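Glycosyl transferase (Staphylococcus aureus, PDB 5U02) belongs to the TarS family of glycosyl transferases, here modelled as a three-chain assembly with a helical linker followed by two beta-rich C-terminal domains of the E-set clan. Local coordinates at residues A[147-152]-A[300-305]; A[242-247]-A[255-260]; A[291-296]-A[323-328]. All coordinates share one frame; numbering follows the deposited sequence.

How the contacts relate
Contacts 1 and 2 are mainly buried, whereas contact 3 is partly buried. Contact 1 joins the two C-terminal domain families, pairing a hairpin tip of the first with residues leading into strand 304-310 of the second, and relies on polar side chains. Contacts 2 and 3 each lie within one family and are antiparallel strand pairs: backbone bonds carry both, with a hydroxyl and water network added in contact 2 and an asparagine amide at the end of the pair in contact 3. Contact 1 touches both others: Val300 N probably hydrogen-bonds to Ser244 O of contact 2, and the Phe301 ring packs on Val327 of contact 3. Contacts 2 and 3 meet where Thr243 approaches Glu324.

Contact 1. Residues A[147-152]-A[300-305]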
ATOM      1  N   ASP A 147     -19.215   0.529  12.203  1.00 25.58           N
ATOM      2  CA  ASP A 147     -20.078  -0.485  12.791  1.00 26.80           C
ATOM      3  C   ASP A 147     -19.178  -1.460  13.545  1.00 27.48           C
ATOM      4  O   ASP A 147     -17.993  -1.188  13.756  1.00 24.73           O
ATOM      5  CB  ASP A 147     -20.939  -1.158  11.711  1.00 27.20           C
ATOM      6  CG  ASP A 147     -20.118  -1.658  10.531  1.00 29.91           C
ATOM      7  OD1 ASP A 147     -19.062  -2.291  10.753  1.00 27.09           O
ATOM      8  OD2 ASP A 147     -20.529  -1.413   9.373  1.00 31.27           O
ATOM      9  N   ASN A 148     -19.734  -2.605  13.945  1.00 28.06           N
ATOM     10  CA  ASN A 148     -18.956  -3.602  14.679  1.00 29.40           C
ATOM     11  C   ASN A 148     -17.951  -4.340  13.799  1.00 28.63           C
ATOM     12  O   ASN A 148     -17.249  -5.231  14.294  1.00 30.58           O
ATOM     13  CB  ASN A 148     -19.886  -4.619  15.342  1.00 21.50           C
ATOM     14  CG  ASN A 148     -20.635  -5.465  14.337  1.00 27.93           C
ATOM     15  OD1 ASN A 148     -21.332  -4.945  13.470  1.00 27.67           O
ATOM     16  ND2 ASN A 148     -20.473  -6.784  14.434  1.00 26.53           N
ATOM     17  N   HIS A 149     -17.857  -3.991  12.521  1.00 26.22           N
ATOM     18  CA  HIS A 149     -17.004  -4.687  11.567  1.00 25.32           C
ATOM     19  C   HIS A 149     -15.877  -3.823  11.018  1.00 28.10           C
ATOM     20  O   HIS A 149     -14.753  -4.313  10.868  1.00 25.87           O
ATOM     21  CB  HIS A 149     -17.872  -5.251  10.429  1.00 24.03           C
ATOM     22  CG  HIS A 149     -17.102  -5.720   9.233  1.00 29.20           C
ATOM     23  ND1 HIS A 149     -17.128  -5.068   8.015  1.00 28.84           N
ATOM     24  CD2 HIS A 149     -16.252  -6.766   9.083  1.00 30.46           C
ATOM     25  CE1 HIS A 149     -16.351  -5.713   7.164  1.00 31.34           C
ATOM     26  NE2 HIS A 149     -15.804  -6.742   7.786  1.00 32.10           N
ATOM     27  N   LYS A 150     -16.125  -2.540  10.768  1.00 24.41           N
ATOM     28  CA  LYS A 150     -15.069  -1.673  10.263  1.00 26.05           C
ATOM     29  C   LYS A 150     -15.420  -0.213  10.510  1.00 23.51           C
ATOM     30  O   LYS A 150     -16.573   0.141  10.767  1.00 25.03           O
ATOM     31  CB  LYS A 150     -14.823  -1.897   8.768  1.00 30.21           C
ATOM     32  CG  LYS A 150     -16.017  -1.549   7.899  1.00 33.43           C
ATOM     33  CD  LYS A 150     -15.683  -1.661   6.417  1.00 34.91           C
ATOM     34  CE  LYS A 150     -16.894  -1.318   5.565  1.00 36.33           C
ATOM     35  NZ  LYS A 150     -16.586  -1.391   4.114  1.00 47.20           N
ATOM     36  N   ILE A 151     -14.394   0.627  10.413  1.00 25.09           N
ATOM     37  CA  ILE A 151     -14.534   2.076  10.382  1.00 27.87           C
ATOM     38  C   ILE A 151     -14.157   2.546   8.985  1.00 27.18           C
ATOM     39  O   ILE A 151     -13.122   2.136   8.446  1.00 26.71           O
ATOM     40  CB  ILE A 151     -13.643   2.750  11.440  1.00 30.36           C
ATOM     41  CG1 ILE A 151     -14.017   2.284  12.847  1.00 27.61           C
ATOM     42  CG2 ILE A 151     -13.711   4.271  11.319  1.00 27.81           C
ATOM     43  CD1 ILE A 151     -12.947   2.603  13.885  1.00 24.08           C
ATOM     44  N   VAL A 152     -14.991   3.398   8.398  1.00 25.92           N
ATOM     45  CA  VAL A 152     -14.712   4.012   7.105  1.00 23.93           C
ATOM     46  C   VAL A 152     -14.651   5.516   7.317  1.00 28.77           C
ATOM     47  O   VAL A 152     -15.649   6.134   7.715  1.00 27.05           O
ATOM     48  CB  VAL A 152     -15.771   3.650   6.054  1.00 26.09           C
ATOM     49  CG1 VAL A 152     -15.408   4.245   4.691  1.00 24.91           C
ATOM     50  CG2 VAL A 152     -15.928   2.142   5.966  1.00 24.20           C
ATOM     51  N   VAL A 300     -23.856   0.493  16.881  1.00 24.33           N
ATOM     52  CA  VAL A 300     -24.078   0.330  15.451  1.00 24.72           C
ATOM     53  C   VAL A 300     -23.510  -1.016  15.024  1.00 25.59           C
ATOM     54  O   VAL A 300     -22.356  -1.343  15.336  1.00 23.49           O
ATOM     55  CB  VAL A 300     -23.445   1.480  14.647  1.00 28.86           C
ATOM     56  CG1 VAL A 300     -24.357   2.697  14.665  1.00 27.17           C
ATOM     57  CG2 VAL A 300     -22.068   1.830  15.196  1.00 28.24           C
ATOM     58  N   PHE A 301     -24.325  -1.798  14.320  1.00 19.11           N
ATOM     59  CA  PHE A 301     -23.924  -3.089  13.790  1.00 19.29           C
ATOM     60  C   PHE A 301     -24.038  -3.064  12.274  1.00 24.42           C
ATOM     61  O   PHE A 301     -24.849  -2.321  11.708  1.00 24.15           O
ATOM     62  CB  PHE A 301     -24.786  -4.226  14.367  1.00 20.53           C
ATOM     63  CG  PHE A 301     -24.572  -4.464  15.839  1.00 19.10           C
ATOM     64  CD1 PHE A 301     -25.223  -3.687  16.783  1.00 22.31           C
ATOM     65  CD2 PHE A 301     -23.712  -5.462  16.273  1.00 22.02           C
ATOM     66  CE1 PHE A 301     -25.022  -3.902  18.138  1.00 24.98           C
ATOM     67  CE2 PHE A 301     -23.505  -5.683  17.623  1.00 27.64           C
ATOM     68  CZ  PHE A 301     -24.164  -4.903  18.559  1.00 26.71           C
ATOM     69  N   GLU A 302     -23.214  -3.878  11.619  1.00 24.89           N
ATOM     70  CA  GLU A 302     -23.281  -3.992  10.170  1.00 28.66           C
ATOM     71  C   GLU A 302     -24.593  -4.648   9.757  1.00 30.49           C
ATOM     72  O   GLU A 302     -24.983  -5.685  10.303  1.00 28.85           O
ATOM     73  CB  GLU A 302     -22.094  -4.795   9.644  1.00 33.96           C
ATOM     74  CG  GLU A 302     -21.792  -6.057  10.438  1.00 33.39           C
ATOM     75  CD  GLU A 302     -20.872  -7.024   9.699  1.00 31.84           C
ATOM     76  OE1 GLU A 302     -20.488  -8.048  10.301  1.00 32.29           O
ATOM     77  OE2 GLU A 302     -20.543  -6.771   8.520  1.00 25.49           O
ATOM     78  N   GLU A 303     -25.278  -4.042   8.798  1.00 27.13           N
ATOM     79  CA  GLU A 303     -26.534  -4.601   8.330  1.00 26.64           C
ATOM     80  C   GLU A 303     -26.274  -5.741   7.355  1.00 25.28           C
ATOM     81  O   GLU A 303     -25.239  -5.795   6.686  1.00 28.57           O
ATOM     82  CB  GLU A 303     -27.393  -3.516   7.677  1.00 27.17           C
ATOM     83  CG  GLU A 303     -27.830  -2.420   8.651  1.00 24.06           C
ATOM     84  CD  GLU A 303     -28.877  -1.500   8.056  1.00 28.61           C
ATOM     85  OE1 GLU A 303     -28.675  -1.011   6.928  1.00 35.56           O
ATOM     86  OE2 GLU A 303     -29.917  -1.280   8.709  1.00 30.83           O
ATOM     87  N   GLY A 304     -27.225  -6.666   7.287  1.00 28.12           N
ATOM     88  CA  GLY A 304     -27.108  -7.799   6.392  1.00 27.04           C
ATOM     89  C   GLY A 304     -27.365  -9.116   7.087  1.00 27.37           C
ATOM     90  O   GLY A 304     -28.058  -9.162   8.107  1.00 29.01           O
ATOM     91  N   MET A 305     -26.788 -10.190   6.555  1.00 32.09           N
ATOM     92  CA  MET A 305     -27.044 -11.520   7.087  1.00 34.77           C
ATOM     93  C   MET A 305     -26.542 -11.645   8.519  1.00 35.23           C
ATOM     94  O   MET A 305     -25.517 -11.070   8.894  1.00 34.19           O
ATOM     95  CB  MET A 305     -26.379 -12.574   6.207  1.00 38.50           C
ATOM     96  CG  MET A 305     -26.902 -12.583   4.786  1.00 47.37           C
ATOM     97  SD  MET A 305     -25.900 -13.608   3.699  1.00 55.10           S
ATOM     98  CE  MET A 305     -26.564 -13.128   2.106  1.00 52.71           C
TER
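An Asx turn at the tip of the hairpin of strands 138-146 and 150-159 meets segment 300-305 at the junction of the two C-terminal domain families. Asp147 N bonds back to Lys150 O, closing the turn. The Asp147 carboxylate folds inward, and its OD1 is gripped twice: His149 N approaches its anti lone pair at 2.7 Å, and Lys150 N meets OD1 from above the carboxylate plane at 2.9 Å.

The turn thus fixed presents Asn148 to the other segment. Its CG stands in the crowded position between backbone N and carbonyl carbon (chi1 66°), which brings OD1 to Glu302 N at 2.8 Å. The N-H points well at the oxygen (161°) and lies nearly along the C=O axis. The side chains of Asn148 and Phe301 cross at about a right angle, the amide and ring planes inclined to each other, with Asn148 CG 3.6 Å from Phe301 CD2. At its other end ND2 bonds to the hydroxyls of Tyr353 and Thr348, so both ends of the amide are satisfied and its rotation is set.

Glu302 runs extended beyond CG past the turn, its CD 3.6 Å from His149 CB and its carboxylate nearly parallel to the imidazole (6°). Glu302 OE2 remains 5.2 Å from Asp147 OD1, a proximity of like charges that the donors on each acid probably temper; OE1 accepts from His350 N and Thr348 OG1.

Around this junction, His149 stacks on His350 and touches Met199 of strand 193-199, Val300 packs on Phe146 of strand 138-146, and Phe301 lies on Leu319 of strand 313-323.

Contact 2. Residues A[242-247]-A[255-260]; sequences ETSALI and RLTPYF
Two backbone bonds between Ala245 and Leu256, an antiparallel hydrogen-bonded pair, anchor this part of the hairpin of strands 245-249 and 252-260. Ala245 N reaches Leu256 O at 3.0 Å, and Leu256 N returns to Ala245 O at 2.9 Å with an N-H angle of 167°. Beyond this pair, hydroxyls take over: Ser244 OG and Thr257 OG1 share a short hydrogen bond of 2.6 Å. Thr257 OG1 also accepts from Arg255 NH1 at 3.0 Å, exactly in the guanidinium plane, so this hydroxyl is held from both segments, by Ser244 and by Arg255.

Farther along, water replaces direct bonding. Pro258 O accepts from two waters; one accepts a hydrogen bond from Glu242 N at 2.6 Å, and the other donates to Thr243 O at 2.9 Å. Glu242 OE1 lies well out of the Arg255 guanidinium plane, so their attraction is one of charge alone, and its salt bridge is with Arg297. Apolar contact comes from Ile247 CD1, 3.7 Å from Leu256 CB.

Strand 267-274 flanks the pair on the side of Arg255 and Thr257, whose backbones bond to Thr272 and Tyr270; Phe146 of strand 138-146 packs on Ala245 and Pro258, while Ser244 bonds through its backbone to Gly298 and Val300.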
ATOM      1  N   GLU A 242     -21.403   9.429  21.808  1.00 23.31           N
ATOM      2  CA  GLU A 242     -21.196   8.189  22.548  1.00 23.16           C
ATOM      3  C   GLU A 242     -21.684   6.944  21.804  1.00 22.76           C
ATOM      4  O   GLU A 242     -21.558   5.836  22.341  1.00 23.85           O
ATOM      5  CB  GLU A 242     -21.828   8.236  23.949  1.00 29.85           C
ATOM      6  CG  GLU A 242     -21.247   9.333  24.840  1.00 33.27           C
ATOM      7  CD  GLU A 242     -19.761   9.135  25.120  1.00 35.42           C
ATOM      8  OE1 GLU A 242     -19.325   7.972  25.246  1.00 30.52           O
ATOM      9  OE2 GLU A 242     -19.027  10.141  25.204  1.00 39.58           O
ATOM     10  N   THR A 243     -22.207   7.077  20.584  1.00 18.33           N
ATOM     11  CA  THR A 243     -22.502   5.906  19.765  1.00 20.72           C
ATOM     12  C   THR A 243     -21.245   5.053  19.604  1.00 22.65           C
ATOM     13  O   THR A 243     -20.167   5.570  19.293  1.00 21.14           O
ATOM     14  CB  THR A 243     -23.036   6.339  18.395  1.00 22.54           C
ATOM     15  OG1 THR A 243     -24.308   6.973  18.556  1.00 21.59           O
ATOM     16  CG2 THR A 243     -23.193   5.141  17.467  1.00 18.02           C
ATOM     17  N   SER A 244     -21.384   3.744  19.819  1.00 20.35           N
ATOM     18  CA  SER A 244     -20.248   2.845  19.966  1.00 21.24           C
ATOM     19  C   SER A 244     -20.387   1.629  19.063  1.00 26.92           C
ATOM     20  O   SER A 244     -21.432   1.380  18.456  1.00 29.86           O
ATOM     21  CB  SER A 244     -20.096   2.367  21.420  1.00 20.25           C
ATOM     22  OG  SER A 244     -19.866   3.448  22.293  1.00 22.34           O
ATOM     23  N   ALA A 245     -19.306   0.859  19.008  1.00 26.73           N
ATOM     24  CA  ALA A 245     -19.247  -0.420  18.320  1.00 22.12           C
ATOM     25  C   ALA A 245     -18.852  -1.501  19.317  1.00 24.46           C
ATOM     26  O   ALA A 245     -17.954  -1.298  20.143  1.00 26.28           O
ATOM     27  CB  ALA A 245     -18.238  -0.378  17.170  1.00 18.16           C
ATOM     28  N   LEU A 246     -19.520  -2.649  19.237  1.00 23.05           N
ATOM     29  CA  LEU A 246     -19.246  -3.761  20.136  1.00 23.28           C
ATOM     30  C   LEU A 246     -18.077  -4.584  19.607  1.00 24.64           C
ATOM     31  O   LEU A 246     -18.057  -4.965  18.432  1.00 27.98           O
ATOM     32  CB  LEU A 246     -20.484  -4.641  20.298  1.00 25.14           C
ATOM     33  CG  LEU A 246     -20.386  -5.811  21.277  1.00 22.49           C
ATOM     34  CD1 LEU A 246     -20.267  -5.315  22.708  1.00 20.89           C
ATOM     35  CD2 LEU A 246     -21.587  -6.731  21.117  1.00 22.73           C
ATOM     36  N   ILE A 247     -17.116  -4.864  20.481  1.00 25.64           N
ATOM     37  CA  ILE A 247     -15.929  -5.641  20.148  1.00 23.65           C
ATOM     38  C   ILE A 247     -15.841  -6.815  21.112  1.00 22.08           C
ATOM     39  O   ILE A 247     -16.114  -6.662  22.308  1.00 23.21           O
ATOM     40  CB  ILE A 247     -14.657  -4.764  20.211  1.00 28.53           C
ATOM     41  CG1 ILE A 247     -14.629  -3.799  19.020  1.00 29.61           C
ATOM     42  CG2 ILE A 247     -13.391  -5.615  20.273  1.00 30.33           C
ATOM     43  CD1 ILE A 247     -13.490  -2.807  19.051  1.00 35.25           C
ATOM     44  N   ARG A 255     -16.348  -1.785  24.268  1.00 23.97           N
ATOM     45  CA  ARG A 255     -16.927  -0.795  23.376  1.00 25.57           C
ATOM     46  C   ARG A 255     -15.809   0.049  22.784  1.00 27.74           C
ATOM     47  O   ARG A 255     -14.826   0.363  23.466  1.00 24.67           O
ATOM     48  CB  ARG A 255     -17.958   0.098  24.089  1.00 23.28           C
ATOM     49  CG  ARG A 255     -17.437   0.918  25.272  1.00 23.97           C
ATOM     50  CD  ARG A 255     -18.528   1.876  25.754  1.00 23.41           C
ATOM     51  NE  ARG A 255     -18.238   2.502  27.045  1.00 24.37           N
ATOM     52  CZ  ARG A 255     -17.710   3.714  27.186  1.00 26.10           C
ATOM     53  NH1 ARG A 255     -17.401   4.429  26.112  1.00 22.59           N
ATOM     54  NH2 ARG A 255     -17.489   4.215  28.396  1.00 20.59           N
ATOM     55  N   LEU A 256     -15.947   0.369  21.498  1.00 25.25           N
ATOM     56  CA  LEU A 256     -15.085   1.320  20.805  1.00 20.95           C
ATOM     57  C   LEU A 256     -15.949   2.540  20.523  1.00 21.96           C
ATOM     58  O   LEU A 256     -16.942   2.446  19.792  1.00 22.02           O
ATOM     59  CB  LEU A 256     -14.511   0.725  19.520  1.00 22.26           C
ATOM     60  CG  LEU A 256     -13.523   1.551  18.697  1.00 24.06           C
ATOM     61  CD1 LEU A 256     -12.315   1.883  19.537  1.00 22.69           C
ATOM     62  CD2 LEU A 256     -13.089   0.817  17.425  1.00 13.53           C
ATOM     63  N   THR A 257     -15.593   3.670  21.122  1.00 21.23           N
ATOM     64  CA  THR A 257     -16.438   4.865  21.106  1.00 17.62           C
ATOM     65  C   THR A 257     -15.690   6.022  20.470  1.00 23.11           C
ATOM     66  O   THR A 257     -14.747   6.556  21.087  1.00 23.26           O
ATOM     67  CB  THR A 257     -16.870   5.237  22.528  1.00 22.43           C
ATOM     68  OG1 THR A 257     -17.518   4.118  23.148  1.00 25.66           O
ATOM     69  CG2 THR A 257     -17.829   6.425  22.511  1.00 20.53           C
ATOM     70  N   PRO A 258     -16.039   6.437  19.254  1.00 25.21           N
ATOM     71  CA  PRO A 258     -15.497   7.693  18.730  1.00 26.45           C
ATOM     72  C   PRO A 258     -16.029   8.871  19.525  1.00 26.04           C
ATOM     73  O   PRO A 258     -17.165   8.863  20.007  1.00 25.89           O
ATOM     74  CB  PRO A 258     -16.001   7.730  17.280  1.00 23.85           C
ATOM     75  CG  PRO A 258     -16.355   6.307  16.956  1.00 25.52           C
ATOM     76  CD  PRO A 258     -16.836   5.715  18.249  1.00 24.00           C
ATOM     77  N   TYR A 259     -15.192   9.894  19.663  1.00 21.24           N
ATOM     78  CA  TYR A 259     -15.600  11.114  20.345  1.00 21.22           C
ATOM     79  C   TYR A 259     -14.631  12.217  19.961  1.00 22.21           C
ATOM     80  O   TYR A 259     -13.606  11.976  19.317  1.00 23.55           O
ATOM     81  CB  TYR A 259     -15.643  10.925  21.867  1.00 21.85           C
ATOM     82  CG  TYR A 259     -14.272  10.719  22.468  1.00 22.87           C
ATOM     83  CD1 TYR A 259     -13.615   9.505  22.333  1.00 22.86           C
ATOM     84  CD2 TYR A 259     -13.631  11.733  23.166  1.00 26.23           C
ATOM     85  CE1 TYR A 259     -12.347   9.303  22.870  1.00 25.22           C
ATOM     86  CE2 TYR A 259     -12.366  11.540  23.710  1.00 24.95           C
ATOM     87  CZ  TYR A 259     -11.730  10.326  23.563  1.00 27.06           C
ATOM     88  OH  TYR A 259     -10.473  10.154  24.111  1.00 30.01           O
ATOM     89  N   PHE A 260     -14.968  13.434  20.376  1.00 21.74           N
ATOM     90  CA  PHE A 260     -14.223  14.630  20.022  1.00 24.15           C
ATOM     91  C   PHE A 260     -13.680  15.275  21.286  1.00 26.54           C
ATOM     92  O   PHE A 260     -14.396  15.395  22.286  1.00 28.75           O
ATOM     93  CB  PHE A 260     -15.110  15.600  19.240  1.00 22.57           C
ATOM     94  CG  PHE A 260     -15.627  15.022  17.954  1.00 23.92           C
ATOM     95  CD1 PHE A 260     -14.844  15.035  16.810  1.00 23.03           C
ATOM     96  CD2 PHE A 260     -16.876  14.430  17.897  1.00 21.83           C
ATOM     97  CE1 PHE A 260     -15.311  14.482  15.627  1.00 25.67           C
ATOM     98  CE2 PHE A 260     -17.349  13.885  16.718  1.00 21.93           C
ATOM     99  CZ  PHE A 260     -16.567  13.913  15.579  1.00 22.96           C
TER
HETATM  100  O   HOH W   1     -19.001  10.464  21.396  1.00 30.78           O
HETATM  101  O   HOH W   2     -19.778   8.368  18.829  1.00 20.46           O

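Contact 3. Residues A[291-296]-A[323-328]; sequences ILTGLD and SENEVE
Asn325 O has the shortest N-H bond among three carbonyl oxygens that are each gripped twice, by one N-H and one CA-H. Gly294 N donates to it at 2.8 Å, on a lone pair in the carbonyl plane and with an N-H angle of 157°. Thr293 CA adds a CA-H...O contact to Asn325 O at 3.2 Å.

The same asparagine also takes hold of Gly294 at its other polar end. With CG in the crowded position between the backbone N and the carbonyl carbon (chi1 76°), the side chain turns its ND2 to Gly294 O at 3.0 Å. The bond is fairly straight (159°), and the acceptor lies close to the amide plane, which favours this orientation of the amide. Both backbone polar atoms of Gly294 are therefore engaged by Asn325, one through its main chain and one through its side chain. Thr293 lies alongside Asn325, its CG2 next to ND2.

Regular antiparallel pairing follows. Leu292 N donates to Val327 O at 2.9 Å, and Val327 N donates to Leu292 O at the same distance of 2.9 Å; these are the other two oxygens, and their CA-H contacts come from Ile291 and Glu326 respectively. Leu292 and Val327 put their side chains on one face, CB to CB 4.2 Å apart, where Met282 and Leu319 of the adjoining strands join them.

On the other face Ile291 crosses Glu328 obliquely, its CD1 3.9 Å from Glu328 CB, while Thr293 and Glu326 run side by side and Thr293 OG1 lies 4.1 Å from Glu326 CG. These glutamates meet their neighbours through the aliphatic parts of their chains.

The chemistry is thus two-sided: a buried hydrocarbon pair backs a partly exposed, mixed face, while main-chain bonds join strands 289-294 and 326-331, and beyond the last bridge Gly294 and Asn325 are joined by two bonds, one main-chain and one from the Asn325 amide.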
ATOM      1  N   ILE A 291     -34.445  -8.066  19.206  1.00 27.09           N
ATOM      2  CA  ILE A 291     -34.194  -6.633  19.312  1.00 26.90           C
ATOM      3  C   ILE A 291     -33.030  -6.415  20.270  1.00 28.56           C
ATOM      4  O   ILE A 291     -33.083  -6.834  21.435  1.00 25.40           O
ATOM      5  CB  ILE A 291     -35.438  -5.865  19.788  1.00 28.77           C
ATOM      6  CG1 ILE A 291     -36.644  -6.154  18.892  1.00 26.82           C
ATOM      7  CG2 ILE A 291     -35.153  -4.369  19.811  1.00 26.32           C
ATOM      8  CD1 ILE A 291     -36.460  -5.697  17.466  1.00 30.19           C
ATOM      9  N   LEU A 292     -31.986  -5.752  19.786  1.00 29.40           N
ATOM     10  CA  LEU A 292     -30.861  -5.344  20.615  1.00 26.42           C
ATOM     11  C   LEU A 292     -31.003  -3.858  20.901  1.00 29.53           C
ATOM     12  O   LEU A 292     -31.084  -3.051  19.967  1.00 29.92           O
ATOM     13  CB  LEU A 292     -29.533  -5.634  19.922  1.00 23.45           C
ATOM     14  CG  LEU A 292     -29.264  -7.088  19.528  1.00 29.16           C
ATOM     15  CD1 LEU A 292     -27.899  -7.201  18.874  1.00 26.96           C
ATOM     16  CD2 LEU A 292     -29.370  -8.008  20.734  1.00 28.94           C
ATOM     17  N   THR A 293     -31.044  -3.497  22.183  1.00 23.86           N
ATOM     18  CA  THR A 293     -31.229  -2.111  22.598  1.00 25.24           C
ATOM     19  C   THR A 293     -30.013  -1.646  23.387  1.00 25.23           C
ATOM     20  O   THR A 293     -29.660  -2.248  24.408  1.00 27.04           O
ATOM     21  CB  THR A 293     -32.500  -1.951  23.433  1.00 26.95           C
ATOM     22  OG1 THR A 293     -33.608  -2.520  22.723  1.00 34.40           O
ATOM     23  CG2 THR A 293     -32.785  -0.481  23.689  1.00 22.68           C
ATOM     24  N   GLY A 294     -29.366  -0.586  22.907  1.00 21.86           N
ATOM     25  CA  GLY A 294     -28.327   0.068  23.682  1.00 20.18           C
ATOM     26  C   GLY A 294     -28.956   0.839  24.827  1.00 25.04           C
ATOM     27  O   GLY A 294     -29.781   1.741  24.598  1.00 25.39           O
ATOM     28  N   LEU A 295     -28.595   0.498  26.065  1.00 25.53           N
ATOM     29  CA  LEU A 295     -29.268   1.100  27.215  1.00 32.24           C
ATOM     30  C   LEU A 295     -28.735   2.497  27.517  1.00 33.19           C
ATOM     31  O   LEU A 295     -29.514   3.418  27.784  1.00 32.86           O
ATOM     32  CB  LEU A 295     -29.124   0.197  28.439  1.00 30.42           C
ATOM     33  CG  LEU A 295     -29.553  -1.255  28.234  1.00 31.12           C
ATOM     34  CD1 LEU A 295     -29.413  -2.034  29.531  1.00 28.94           C
ATOM     35  CD2 LEU A 295     -30.983  -1.328  27.695  1.00 29.88           C
ATOM     36  N   ASP A 296     -27.409   2.668  27.491  1.00 30.55           N
ATOM     37  CA  ASP A 296     -26.782   3.942  27.822  1.00 25.04           C
ATOM     38  C   ASP A 296     -26.313   4.715  26.605  1.00 25.80           C
ATOM     39  O   ASP A 296     -26.118   5.932  26.698  1.00 24.18           O
ATOM     40  CB  ASP A 296     -25.586   3.720  28.757  1.00 24.42           C
ATOM     41  CG  ASP A 296     -26.000   3.144  30.122  1.00 31.89           C
ATOM     42  OD1 ASP A 296     -27.187   3.259  30.484  1.00 34.86           O
ATOM     43  OD2 ASP A 296     -25.132   2.597  30.824  1.00 30.64           O
ATOM     44  N   SER A 323     -32.965   2.065  14.696  1.00 34.99           N
ATOM     45  CA  SER A 323     -32.650   3.382  15.226  1.00 33.79           C
ATOM     46  C   SER A 323     -31.193   3.358  15.659  1.00 33.52           C
ATOM     47  O   SER A 323     -30.488   2.358  15.479  1.00 30.75           O
ATOM     48  CB  SER A 323     -33.579   3.776  16.383  1.00 33.59           C
ATOM     49  OG  SER A 323     -33.143   3.219  17.610  1.00 33.03           O
ATOM     50  N   GLU A 324     -30.725   4.457  16.240  1.00 36.86           N
ATOM     51  CA  GLU A 324     -29.309   4.503  16.575  1.00 41.49           C
ATOM     52  C   GLU A 324     -28.963   3.689  17.815  1.00 35.29           C
ATOM     53  O   GLU A 324     -27.780   3.414  18.037  1.00 36.32           O
ATOM     54  CB  GLU A 324     -28.843   5.949  16.739  1.00 52.64           C
ATOM     55  CG  GLU A 324     -27.525   6.214  16.025  1.00 58.90           C
ATOM     56  CD  GLU A 324     -27.319   7.676  15.695  1.00 59.07           C
ATOM     57  OE1 GLU A 324     -27.272   8.491  16.636  1.00 60.02           O
ATOM     58  OE2 GLU A 324     -27.221   8.009  14.493  1.00 59.98           O
ATOM     59  N   ASN A 325     -29.950   3.269  18.610  1.00 28.75           N
ATOM     60  CA  ASN A 325     -29.693   2.353  19.718  1.00 32.25           C
ATOM     61  C   ASN A 325     -30.563   1.101  19.647  1.00 36.21           C
ATOM     62  O   ASN A 325     -30.671   0.372  20.639  1.00 35.04           O
ATOM     63  CB  ASN A 325     -29.889   3.057  21.062  1.00 30.61           C
ATOM     64  CG  ASN A 325     -31.349   3.255  21.410  1.00 33.39           C
ATOM     65  OD1 ASN A 325     -32.179   3.526  20.540  1.00 34.54           O
ATOM     66  ND2 ASN A 325     -31.674   3.112  22.693  1.00 31.23           N
ATOM     67  N   GLU A 326     -31.186   0.831  18.503  1.00 35.14           N
ATOM     68  CA  GLU A 326     -32.052  -0.331  18.355  1.00 34.04           C
ATOM     69  C   GLU A 326     -31.733  -1.058  17.059  1.00 31.91           C
ATOM     70  O   GLU A 326     -31.687  -0.447  15.985  1.00 22.91           O
ATOM     71  CB  GLU A 326     -33.531   0.060  18.390  1.00 41.10           C
ATOM     72  CG  GLU A 326     -34.037   0.343  19.790  1.00 49.03           C
ATOM     73  CD  GLU A 326     -35.456   0.851  19.805  1.00 55.74           C
ATOM     74  OE1 GLU A 326     -36.240   0.380  20.653  1.00 58.57           O
ATOM     75  OE2 GLU A 326     -35.786   1.722  18.973  1.00 60.24           O
ATOM     76  N   VAL A 327     -31.536  -2.367  17.170  1.00 31.83           N
ATOM     77  CA  VAL A 327     -31.194  -3.229  16.052  1.00 31.35           C
ATOM     78  C   VAL A 327     -32.210  -4.358  16.003  1.00 30.73           C
ATOM     79  O   VAL A 327     -32.554  -4.933  17.043  1.00 31.00           O
ATOM     80  CB  VAL A 327     -29.763  -3.781  16.193  1.00 38.07           C
ATOM     81  CG1 VAL A 327     -29.571  -5.006  15.338  1.00 37.28           C
ATOM     82  CG2 VAL A 327     -28.753  -2.707  15.820  1.00 43.11           C
ATOM     83  N   GLU A 328     -32.696  -4.669  14.807  1.00 29.52           N
ATOM     84  CA  GLU A 328     -33.649  -5.749  14.608  1.00 28.98           C
ATOM     85  C   GLU A 328     -32.998  -6.870  13.811  1.00 27.42           C
ATOM     86  O   GLU A 328     -32.363  -6.621  12.780  1.00 24.21           O
ATOM     87  CB  GLU A 328     -34.904  -5.257  13.887  1.00 29.67           C
ATOM     88  CG  GLU A 328     -35.834  -6.378  13.465  1.00 34.55           C
ATOM     89  CD  GLU A 328     -36.909  -5.908  12.515  1.00 38.74           C
ATOM     90  OE1 GLU A 328     -37.930  -5.380  12.992  1.00 44.15           O
ATOM     91  OE2 GLU A 328     -36.729  -6.060  11.289  1.00 40.87           O
TER